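Local coordinates for protein putative hexose oxidase (Nonomuraea sp. ATCC 39727, PDB 5AWV) that is an FAD-dependent hexose oxidase that binds the glycopeptide antibiotic teicoplanin and probably oxidises a sugar carried by it, at residues 267-279 with 373-385. Numbering follows the deposited sequence.
With N1L (2-amino-2-deoxy-beta-D-glucopyranuronic acid), chain B; MAN (alpha-D-mannopyranose), chain C.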
ATOM      1  N   PHE A 267     -22.184  23.996   2.617  1.00 19.78           N
ATOM      2  CA  PHE A 267     -21.280  22.915   3.003  1.00 20.36           C
ATOM      3  C   PHE A 267     -22.048  21.672   3.348  1.00 21.56           C
ATOM      4  O   PHE A 267     -21.745  20.605   2.843  1.00 19.30           O
ATOM      5  CB  PHE A 267     -20.407  23.312   4.169  1.00 19.35           C
ATOM      6  CG  PHE A 267     -19.369  22.273   4.522  1.00 18.78           C
ATOM      7  CD1 PHE A 267     -18.146  22.262   3.886  1.00 18.74           C
ATOM      8  CD2 PHE A 267     -19.643  21.309   5.476  1.00 17.12           C
ATOM      9  CE1 PHE A 267     -17.182  21.291   4.208  1.00 21.76           C
ATOM     10  CE2 PHE A 267     -18.693  20.364   5.805  1.00 20.37           C
ATOM     11  CZ  PHE A 267     -17.447  20.362   5.178  1.00 19.24           C
ATOM     12  N   SER A 268     -22.998  21.787   4.257  1.00 21.81           N
ATOM     13  CA  SER A 268     -23.886  20.695   4.536  1.00 22.41           C
ATOM     14  C   SER A 268     -24.638  20.113   3.334  1.00 22.78           C
ATOM     15  O   SER A 268     -24.669  18.876   3.161  1.00 18.54           O
ATOM     16  CB  SER A 268     -24.839  21.028   5.681  1.00 26.33           C
ATOM     17  OG  SER A 268     -25.488  19.806   6.069  1.00 37.65           O
ATOM     18  N   ARG A 269     -25.215  20.960   2.494  1.00 20.09           N
ATOM     19  CA  ARG A 269     -25.825  20.475   1.274  1.00 21.40           C
ATOM     20  C   ARG A 269     -24.865  19.635   0.379  1.00 18.62           C
ATOM     21  O   ARG A 269     -25.238  18.579  -0.150  1.00 19.12           O
ATOM     22  CB  ARG A 269     -26.416  21.649   0.482  1.00 24.00           C
ATOM     23  CG  ARG A 269     -27.161  21.240  -0.749  1.00 27.21           C
ATOM     24  CD  ARG A 269     -28.418  20.453  -0.409  1.00 31.69           C
ATOM     25  NE  ARG A 269     -29.035  20.000  -1.639  1.00 37.14           N
ATOM     26  CZ  ARG A 269     -29.722  20.791  -2.461  1.00 46.19           C
ATOM     27  NH1 ARG A 269     -29.883  22.110  -2.229  1.00 48.12           N
ATOM     28  NH2 ARG A 269     -30.262  20.268  -3.547  1.00 53.80           N
ATOM     29  N   LEU A 270     -23.679  20.110   0.190  1.00 17.58           N
ATOM     30  CA  LEU A 270     -22.646  19.413  -0.577  1.00 18.95           C
ATOM     31  C   LEU A 270     -22.371  17.957  -0.042  1.00 17.45           C
ATOM     32  O   LEU A 270     -22.388  17.004  -0.794  1.00 17.46           O
ATOM     33  CB  LEU A 270     -21.330  20.219  -0.558  1.00 19.07           C
ATOM     34  CG  LEU A 270     -20.089  19.557  -1.196  1.00 18.14           C
ATOM     35  CD1 LEU A 270     -20.284  19.282  -2.662  1.00 18.86           C
ATOM     36  CD2 LEU A 270     -18.907  20.445  -1.063  1.00 20.47           C
ATOM     37  N   LEU A 271     -22.060  17.863   1.230  1.00 17.16           N
ATOM     38  CA  LEU A 271     -21.785  16.545   1.856  1.00 18.61           C
ATOM     39  C   LEU A 271     -22.981  15.638   1.842  1.00 18.80           C
ATOM     40  O   LEU A 271     -22.788  14.443   1.578  1.00 15.13           O
ATOM     41  CB  LEU A 271     -21.172  16.674   3.238  1.00 18.51           C
ATOM     42  CG  LEU A 271     -19.673  16.883   3.228  1.00 17.67           C
ATOM     43  CD1 LEU A 271     -19.256  18.224   2.632  1.00 16.96           C
ATOM     44  CD2 LEU A 271     -19.178  16.704   4.645  1.00 18.11           C
ATOM     45  N   ARG A 272     -24.233  16.182   1.943  1.00 18.83           N
ATOM     46  CA  ARG A 272     -25.402  15.355   1.787  1.00 18.76           C
ATOM     47  C   ARG A 272     -25.579  14.879   0.380  1.00 19.33           C
ATOM     48  O   ARG A 272     -25.880  13.722   0.161  1.00 18.43           O
ATOM     49  CB  ARG A 272     -26.722  15.979   2.299  1.00 21.01           C
ATOM     50  CG  ARG A 272     -26.643  16.357   3.773  1.00 24.07           C
ATOM     51  CD  ARG A 272     -27.908  17.012   4.230  1.00 29.09           C
ATOM     52  NE  ARG A 272     -27.691  17.644   5.555  1.00 34.24           N
ATOM     53  CZ  ARG A 272     -28.664  17.900   6.423  1.00 37.41           C
ATOM     54  NH1 ARG A 272     -29.959  17.538   6.143  1.00 30.50           N
ATOM     55  NH2 ARG A 272     -28.344  18.513   7.594  1.00 39.64           N
ATOM     56  N   ASN A 273     -25.467  15.782  -0.573  1.00 17.61           N
ATOM     57  CA  ASN A 273     -25.563  15.445  -1.999  1.00 17.42           C
ATOM     58  C   ASN A 273     -24.610  14.252  -2.368  1.00 17.56           C
ATOM     59  O   ASN A 273     -24.986  13.303  -3.020  1.00 17.71           O
ATOM     60  CB  ASN A 273     -25.106  16.634  -2.848  1.00 16.92           C
ATOM     61  CG  ASN A 273     -26.134  17.749  -2.997  1.00 19.04           C
ATOM     62  OD1 ASN A 273     -25.816  18.803  -3.533  1.00 24.34           O
ATOM     63  ND2 ASN A 273     -27.302  17.554  -2.490  1.00 16.39           N
ATOM     64  N   HIS A 274     -23.358  14.462  -2.038  1.00 18.12           N
ATOM     65  CA  HIS A 274     -22.271  13.559  -2.332  1.00 17.58           C
ATOM     66  C   HIS A 274     -22.500  12.215  -1.683  1.00 16.69           C
ATOM     67  O   HIS A 274     -22.438  11.223  -2.342  1.00 16.17           O
ATOM     68  CB  HIS A 274     -20.956  14.162  -1.865  1.00 17.28           C
ATOM     69  CG  HIS A 274     -19.783  13.227  -1.961  1.00 16.98           C
ATOM     70  ND1 HIS A 274     -19.379  12.430  -0.900  1.00 18.34           N
ATOM     71  CD2 HIS A 274     -18.950  12.937  -2.991  1.00 16.62           C
ATOM     72  CE1 HIS A 274     -18.354  11.685  -1.266  1.00 15.91           C
ATOM     73  NE2 HIS A 274     -18.052  11.998  -2.508  1.00 16.62           N
ATOM     74  N   GLY A 275     -22.787  12.211  -0.395  1.00 17.03           N
ATOM     75  CA  GLY A 275     -23.000  10.970   0.340  1.00 17.11           C
ATOM     76  C   GLY A 275     -24.174  10.185  -0.126  1.00 18.68           C
ATOM     77  O   GLY A 275     -24.083   8.955  -0.263  1.00 16.55           O
ATOM     78  N   GLU A 276     -25.315  10.872  -0.353  1.00 19.06           N
ATOM     79  CA  GLU A 276     -26.504  10.231  -0.883  1.00 19.56           C
ATOM     80  C   GLU A 276     -26.328   9.663  -2.276  1.00 18.85           C
ATOM     81  O   GLU A 276     -26.862   8.604  -2.583  1.00 18.11           O
ATOM     82  CB  GLU A 276     -27.746  11.170  -0.805  1.00 22.87           C
ATOM     83  CG  GLU A 276     -28.130  11.313   0.692  1.00 27.96           C
ATOM     84  CD  GLU A 276     -29.141  12.399   1.043  1.00 37.54           C
ATOM     85  OE1 GLU A 276     -29.310  12.744   2.268  1.00 41.04           O
ATOM     86  OE2 GLU A 276     -29.748  12.917   0.106  1.00 43.67           O
ATOM     87  N   TRP A 277     -25.587  10.378  -3.128  1.00 18.66           N
ATOM     88  CA  TRP A 277     -25.283   9.865  -4.448  1.00 17.20           C
ATOM     89  C   TRP A 277     -24.514   8.480  -4.312  1.00 14.61           C
ATOM     90  O   TRP A 277     -24.890   7.494  -4.937  1.00 16.33           O
ATOM     91  CB  TRP A 277     -24.446  10.870  -5.274  1.00 15.48           C
ATOM     92  CG  TRP A 277     -24.332  10.421  -6.650  1.00 15.41           C
ATOM     93  CD1 TRP A 277     -25.165  10.682  -7.708  1.00 14.86           C
ATOM     94  CD2 TRP A 277     -23.333   9.502  -7.135  1.00 17.45           C
ATOM     95  NE1 TRP A 277     -24.715   9.996  -8.816  1.00 17.92           N
ATOM     96  CE2 TRP A 277     -23.581   9.290  -8.488  1.00 16.43           C
ATOM     97  CE3 TRP A 277     -22.177   8.918  -6.546  1.00 18.02           C
ATOM     98  CZ2 TRP A 277     -22.785   8.435  -9.271  1.00 19.49           C
ATOM     99  CZ3 TRP A 277     -21.391   8.086  -7.352  1.00 19.16           C
ATOM    100  CH2 TRP A 277     -21.678   7.860  -8.669  1.00 18.82           C
ATOM    101  N   TYR A 278     -23.480   8.450  -3.509  1.00 14.86           N
ATOM    102  CA  TYR A 278     -22.741   7.193  -3.218  1.00 14.47           C
ATOM    103  C   TYR A 278     -23.642   6.114  -2.596  1.00 15.76           C
ATOM    104  O   TYR A 278     -23.475   4.961  -2.965  1.00 15.26           O
ATOM    105  CB  TYR A 278     -21.410   7.392  -2.436  1.00 14.48           C
ATOM    106  CG  TYR A 278     -20.244   7.698  -3.334  1.00 13.41           C
ATOM    107  CD1 TYR A 278     -19.554   6.670  -3.954  1.00 12.74           C
ATOM    108  CD2 TYR A 278     -19.904   8.992  -3.675  1.00 13.96           C
ATOM    109  CE1 TYR A 278     -18.495   6.870  -4.805  1.00 13.10           C
ATOM    110  CE2 TYR A 278     -18.852   9.231  -4.563  1.00 14.90           C
ATOM    111  CZ  TYR A 278     -18.107   8.146  -5.126  1.00 15.71           C
ATOM    112  OH  TYR A 278     -17.052   8.369  -6.013  1.00 14.26           O
ATOM    113  N   GLU A 279     -24.647   6.448  -1.770  1.00 16.48           N
ATOM    114  CA  GLU A 279     -25.567   5.415  -1.255  1.00 17.67           C
ATOM    115  C   GLU A 279     -26.356   4.784  -2.347  1.00 18.08           C
ATOM    116  O   GLU A 279     -26.632   3.609  -2.266  1.00 17.97           O
ATOM    117  CB  GLU A 279     -26.584   5.969  -0.263  1.00 21.25           C
ATOM    118  CG  GLU A 279     -26.023   6.449   1.014  1.00 22.53           C
ATOM    119  CD  GLU A 279     -27.081   7.093   1.953  1.00 26.55           C
ATOM    120  OE1 GLU A 279     -26.736   7.581   3.046  1.00 20.64           O
ATOM    121  OE2 GLU A 279     -28.247   7.188   1.577  1.00 32.74           O
ATOM    122  N   LYS A 373     -23.214   4.348   4.797  1.00 16.51           N
ATOM    123  CA  LYS A 373     -24.230   5.360   4.486  1.00 17.44           C
ATOM    124  C   LYS A 373     -23.486   6.680   4.606  1.00 17.09           C
ATOM    125  O   LYS A 373     -22.365   6.706   5.139  1.00 16.74           O
ATOM    126  CB  LYS A 373     -25.349   5.307   5.488  1.00 18.65           C
ATOM    127  CG  LYS A 373     -26.195   4.115   5.333  1.00 25.66           C
ATOM    128  CD  LYS A 373     -27.118   4.028   6.537  1.00 35.66           C
ATOM    129  CE  LYS A 373     -28.506   4.524   6.273  1.00 44.77           C
ATOM    130  NZ  LYS A 373     -29.454   3.363   6.301  1.00 51.07           N
ATOM    131  N   ARG A 374     -24.102   7.784   4.175  1.00 15.57           N
ATOM    132  CA  ARG A 374     -23.467   9.063   4.400  1.00 16.31           C
ATOM    133  C   ARG A 374     -23.281   9.394   5.842  1.00 15.11           C
ATOM    134  O   ARG A 374     -24.034   8.970   6.765  1.00 15.33           O
ATOM    135  CB  ARG A 374     -24.231  10.185   3.708  1.00 17.61           C
ATOM    136  CG  ARG A 374     -25.581  10.513   4.379  1.00 18.56           C
ATOM    137  CD  ARG A 374     -25.952  11.900   3.914  1.00 21.09           C
ATOM    138  NE  ARG A 374     -27.268  12.390   4.259  1.00 20.36           N
ATOM    139  CZ  ARG A 374     -27.575  13.131   5.313  1.00 20.94           C
ATOM    140  NH1 ARG A 374     -26.663  13.419   6.229  1.00 18.43           N
ATOM    141  NH2 ARG A 374     -28.822  13.625   5.407  1.00 22.75           N
ATOM    142  N   LEU A 375     -22.310  10.243   6.050  1.00 15.72           N
ATOM    143  CA  LEU A 375     -22.202  10.944   7.312  1.00 18.03           C
ATOM    144  C   LEU A 375     -23.539  11.574   7.707  1.00 18.47           C
ATOM    145  O   LEU A 375     -24.258  12.108   6.884  1.00 19.11           O
ATOM    146  CB  LEU A 375     -21.122  12.017   7.237  1.00 19.71           C
ATOM    147  CG  LEU A 375     -19.660  11.561   7.174  1.00 23.48           C
ATOM    148  CD1 LEU A 375     -18.692  12.729   6.885  1.00 24.86           C
ATOM    149  CD2 LEU A 375     -19.172  10.841   8.456  1.00 24.05           C
ATOM    150  N   THR A 376     -23.892  11.500   8.974  1.00 19.17           N
ATOM    151  CA  THR A 376     -25.177  11.991   9.447  1.00 19.97           C
ATOM    152  C   THR A 376     -25.074  13.498   9.511  1.00 20.85           C
ATOM    153  O   THR A 376     -23.974  14.127   9.366  1.00 17.09           O
ATOM    154  CB  THR A 376     -25.488  11.500  10.895  1.00 21.17           C
ATOM    155  OG1 THR A 376     -24.587  12.134  11.799  1.00 17.73           O
ATOM    156  CG2 THR A 376     -25.420  10.004  10.957  1.00 20.10           C
ATOM    157  N   ASP A 377     -26.227  14.115   9.717  1.00 22.83           N
ATOM    158  CA  ASP A 377     -26.260  15.553   9.810  1.00 23.10           C
ATOM    159  C   ASP A 377     -25.392  16.095  10.936  1.00 20.21           C
ATOM    160  O   ASP A 377     -24.737  17.089  10.746  1.00 19.14           O
ATOM    161  CB  ASP A 377     -27.702  16.038   9.979  1.00 25.67           C
ATOM    162  CG  ASP A 377     -28.598  15.681   8.786  1.00 29.49           C
ATOM    163  OD1 ASP A 377     -28.074  15.387   7.665  1.00 29.41           O
ATOM    164  OD2 ASP A 377     -29.840  15.649   8.996  1.00 31.59           O
ATOM    165  N   ARG A 378     -25.344  15.389  12.060  1.00 18.84           N
ATOM    166  CA  ARG A 378     -24.535  15.771  13.217  1.00 20.74           C
ATOM    167  C   ARG A 378     -23.065  15.584  12.973  1.00 19.01           C
ATOM    168  O   ARG A 378     -22.235  16.369  13.381  1.00 17.94           O
ATOM    169  CB  ARG A 378     -24.981  14.998  14.441  1.00 24.05           C
ATOM    170  CG  ARG A 378     -26.478  15.223  14.741  1.00 27.77           C
ATOM    171  CD  ARG A 378     -26.972  14.547  16.017  1.00 30.23           C
ATOM    172  NE  ARG A 378     -26.427  15.188  17.198  1.00 28.95           N
ATOM    173  CZ  ARG A 378     -26.720  14.866  18.452  1.00 33.00           C
ATOM    174  NH1 ARG A 378     -27.621  13.907  18.736  1.00 32.38           N
ATOM    175  NH2 ARG A 378     -26.115  15.517  19.437  1.00 31.28           N
ATOM    176  N   GLN A 379     -22.738  14.583  12.183  1.00 18.00           N
ATOM    177  CA  GLN A 379     -21.363  14.347  11.764  1.00 16.42           C
ATOM    178  C   GLN A 379     -20.902  15.376  10.791  1.00 16.93           C
ATOM    179  O   GLN A 379     -19.786  15.853  10.868  1.00 15.79           O
ATOM    180  CB  GLN A 379     -21.219  12.927  11.200  1.00 17.59           C
ATOM    181  CG  GLN A 379     -21.339  11.826  12.300  1.00 17.69           C
ATOM    182  CD  GLN A 379     -21.167  10.414  11.769  1.00 19.56           C
ATOM    183  OE1 GLN A 379     -20.367   9.652  12.283  1.00 22.76           O
ATOM    184  NE2 GLN A 379     -21.900  10.071  10.776  1.00 16.98           N
ATOM    185  N   ILE A 380     -21.779  15.765   9.863  1.00 18.43           N
ATOM    186  CA  ILE A 380     -21.371  16.810   8.951  1.00 17.97           C
ATOM    187  C   ILE A 380     -21.111  18.135   9.723  1.00 21.80           C
ATOM    188  O   ILE A 380     -20.196  18.889   9.365  1.00 19.32           O
ATOM    189  CB  ILE A 380     -22.399  16.996   7.834  1.00 16.98           C
ATOM    190  CG1 ILE A 380     -22.381  15.740   6.927  1.00 18.08           C
ATOM    191  CG2 ILE A 380     -22.212  18.257   7.070  1.00 18.92           C
ATOM    192  CD1 ILE A 380     -23.497  15.674   5.961  1.00 17.74           C
ATOM    193  N   GLN A 381     -21.969  18.418  10.699  1.00 22.69           N
ATOM    194  CA  GLN A 381     -21.782  19.582  11.570  1.00 23.88           C
ATOM    195  C   GLN A 381     -20.377  19.575  12.181  1.00 23.57           C
ATOM    196  O   GLN A 381     -19.680  20.579  12.187  1.00 24.56           O
ATOM    197  CB  GLN A 381     -22.872  19.596  12.657  1.00 26.30           C
ATOM    198  CG  GLN A 381     -22.970  20.921  13.455  1.00 33.76           C
ATOM    199  CD  GLN A 381     -23.956  20.893  14.657  1.00 46.46           C
ATOM    200  OE1 GLN A 381     -24.069  19.879  15.384  1.00 56.78           O
ATOM    201  NE2 GLN A 381     -24.669  22.037  14.893  1.00 49.10           N
ATOM    202  N   ALA A 382     -19.978  18.409  12.725  1.00 21.35           N
ATOM    203  CA  ALA A 382     -18.666  18.251  13.349  1.00 21.81           C
ATOM    204  C   ALA A 382     -17.528  18.441  12.370  1.00 20.50           C
ATOM    205  O   ALA A 382     -16.547  19.112  12.705  1.00 20.34           O
ATOM    206  CB  ALA A 382     -18.561  16.911  14.037  1.00 20.94           C
ATOM    207  N   VAL A 383     -17.682  17.927  11.136  1.00 18.75           N
ATOM    208  CA  VAL A 383     -16.660  18.193  10.147  1.00 18.17           C
ATOM    209  C   VAL A 383     -16.513  19.735   9.867  1.00 19.63           C
ATOM    210  O   VAL A 383     -15.401  20.291   9.802  1.00 19.29           O
ATOM    211  CB  VAL A 383     -16.960  17.438   8.839  1.00 18.55           C
ATOM    212  CG1 VAL A 383     -16.055  17.858   7.761  1.00 18.60           C
ATOM    213  CG2 VAL A 383     -16.887  15.910   9.047  1.00 18.10           C
ATOM    214  N   TYR A 384     -17.661  20.383   9.597  1.00 19.96           N
ATOM    215  CA  TYR A 384     -17.639  21.853   9.300  1.00 18.94           C
ATOM    216  C   TYR A 384     -16.968  22.588  10.412  1.00 17.33           C
ATOM    217  O   TYR A 384     -16.132  23.416  10.131  1.00 19.89           O
ATOM    218  CB  TYR A 384     -19.026  22.398   9.085  1.00 20.35           C
ATOM    219  CG  TYR A 384     -18.999  23.815   8.606  1.00 21.94           C
ATOM    220  CD1 TYR A 384     -18.580  24.093   7.343  1.00 24.03           C
ATOM    221  CD2 TYR A 384     -19.396  24.891   9.429  1.00 26.65           C
ATOM    222  CE1 TYR A 384     -18.532  25.357   6.837  1.00 27.53           C
ATOM    223  CE2 TYR A 384     -19.352  26.191   8.932  1.00 24.27           C
ATOM    224  CZ  TYR A 384     -18.907  26.402   7.651  1.00 28.67           C
ATOM    225  OH  TYR A 384     -18.801  27.614   7.077  1.00 33.27           O
ATOM    226  N   GLU A 385     -17.357  22.308  11.645  1.00 19.51           N
ATOM    227  CA  GLU A 385     -16.843  22.992  12.797  1.00 21.49           C
ATOM    228  C   GLU A 385     -15.337  22.878  12.916  1.00 26.24           C
ATOM    229  O   GLU A 385     -14.653  23.880  13.078  1.00 24.07           O
ATOM    230  CB  GLU A 385     -17.553  22.523  14.084  1.00 24.66           C
ATOM    231  CG  GLU A 385     -16.863  22.755  15.454  1.00 33.03           C
ATOM    232  CD  GLU A 385     -16.327  24.151  15.694  1.00 43.21           C
ATOM    233  OE1 GLU A 385     -15.372  24.326  16.528  1.00 40.50           O
ATOM    234  OE2 GLU A 385     -16.872  25.100  15.047  1.00 43.49           O
TER
HETATM  235  C1  N1L B 104     -31.266  13.957  18.974  1.00 33.95           C
HETATM  236  C2  N1L B 104     -32.378  13.341  19.964  1.00 43.45           C
HETATM  237  C3  N1L B 104     -31.977  11.847  20.382  1.00 39.24           C
HETATM  238  C4  N1L B 104     -31.524  11.014  19.174  1.00 40.04           C
HETATM  239  C5  N1L B 104     -30.416  11.805  18.387  1.00 39.58           C
HETATM  240  C6  N1L B 104     -29.770  10.925  17.283  1.00 41.64           C
HETATM  241  N2  N1L B 104     -32.916  13.922  21.032  1.00 48.03           N
HETATM  242  O3  N1L B 104     -33.192  11.341  20.957  1.00 36.83           O
HETATM  243  O4  N1L B 104     -30.985   9.783  19.763  1.00 41.12           O
HETATM  244  O5  N1L B 104     -30.969  13.088  17.836  1.00 33.09           O
HETATM  245  O6B N1L B 104     -28.725  11.719  16.660  1.00 55.25           O
HETATM  246  O6A N1L B 104     -30.790  10.438  16.393  1.00 48.46           O
HETATM  247  C1  MAN C 102     -24.639  26.509  16.838  1.00 42.88           C
HETATM  248  C2  MAN C 102     -24.567  25.748  15.508  1.00 39.57           C
HETATM  249  C3  MAN C 102     -23.183  25.144  15.322  1.00 39.84           C
HETATM  250  C4  MAN C 102     -22.114  26.262  15.456  1.00 41.62           C
HETATM  251  C5  MAN C 102     -22.159  26.968  16.850  1.00 45.48           C
HETATM  252  C6  MAN C 102     -21.023  28.032  17.002  1.00 49.11           C
HETATM  253  O2  MAN C 102     -24.794  26.625  14.471  1.00 34.32           O
HETATM  254  O3  MAN C 102     -23.097  24.468  13.983  1.00 34.96           O
HETATM  255  O4  MAN C 102     -20.935  25.596  15.313  1.00 41.10           O
HETATM  256  O5  MAN C 102     -23.505  27.501  17.061  1.00 40.51           O
HETATM  257  O6  MAN C 102     -21.408  29.277  16.337  1.00 44.08           O
HETATM  258  O   HOH W   1     -25.395  19.054   8.867  1.00 28.94           O
HETATM  259  O   HOH W   2     -31.548  13.068   3.886  1.00 37.31           O
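I380 drives its side chain into helix 264-280 as a knob among F267, S268, L271 and R272. Its CD1 meets L271 CB at 3.7 Å, while its CG2 lies against S268. Nearby, Y384 CD1 sits over one face of the F267 ring, 3.4 Å from F267 CG, with the ring planes 51° apart; V383 CG1 reaches the ring's edge. F267 points its ring there by holding CG anti to the backbone N (chi1 -175°). Both F267 and L271 also touch strand 291-298, so this apolar layer joins helix 377-387 to the sheet through helix 264-280.

Charged groups take over at the other end. G275 lets the backbones come close, its CA 3.7 Å from R374 CB. R374 then runs extended alongside E276, and its NE donates to E276 OE1 at 2.9 Å, on the anti side of the carboxylate; NH2 adds a weaker bond. A water also links E276 OE1 with R374 NH2. The R374 guanidinium lies with one face on R272 CG, and its NH1 donates to L375 O at 2.8 Å. D377 completes the salt-bridge network with both arginines; toward R272 its carboxylate lies over the guanidinium face, so charge rather than an aimed N-H joins them, and the exact place of OD1 is doubtful.

Across the two segments one main-chain group takes part directly: R374 N gives E279 OE1 a nearly straight bond (2.9 Å, 173°).

R272 NE donates to S268 OG at 3.1 Å, and NH1 and NH2 each donate to the backbone of a different bound peptide, while R378 NH1 reaches N1L O6B. The carboxylates probably offset the crowded arginine charge, letting the helix pair present fixed N-H donors to the glycopeptide.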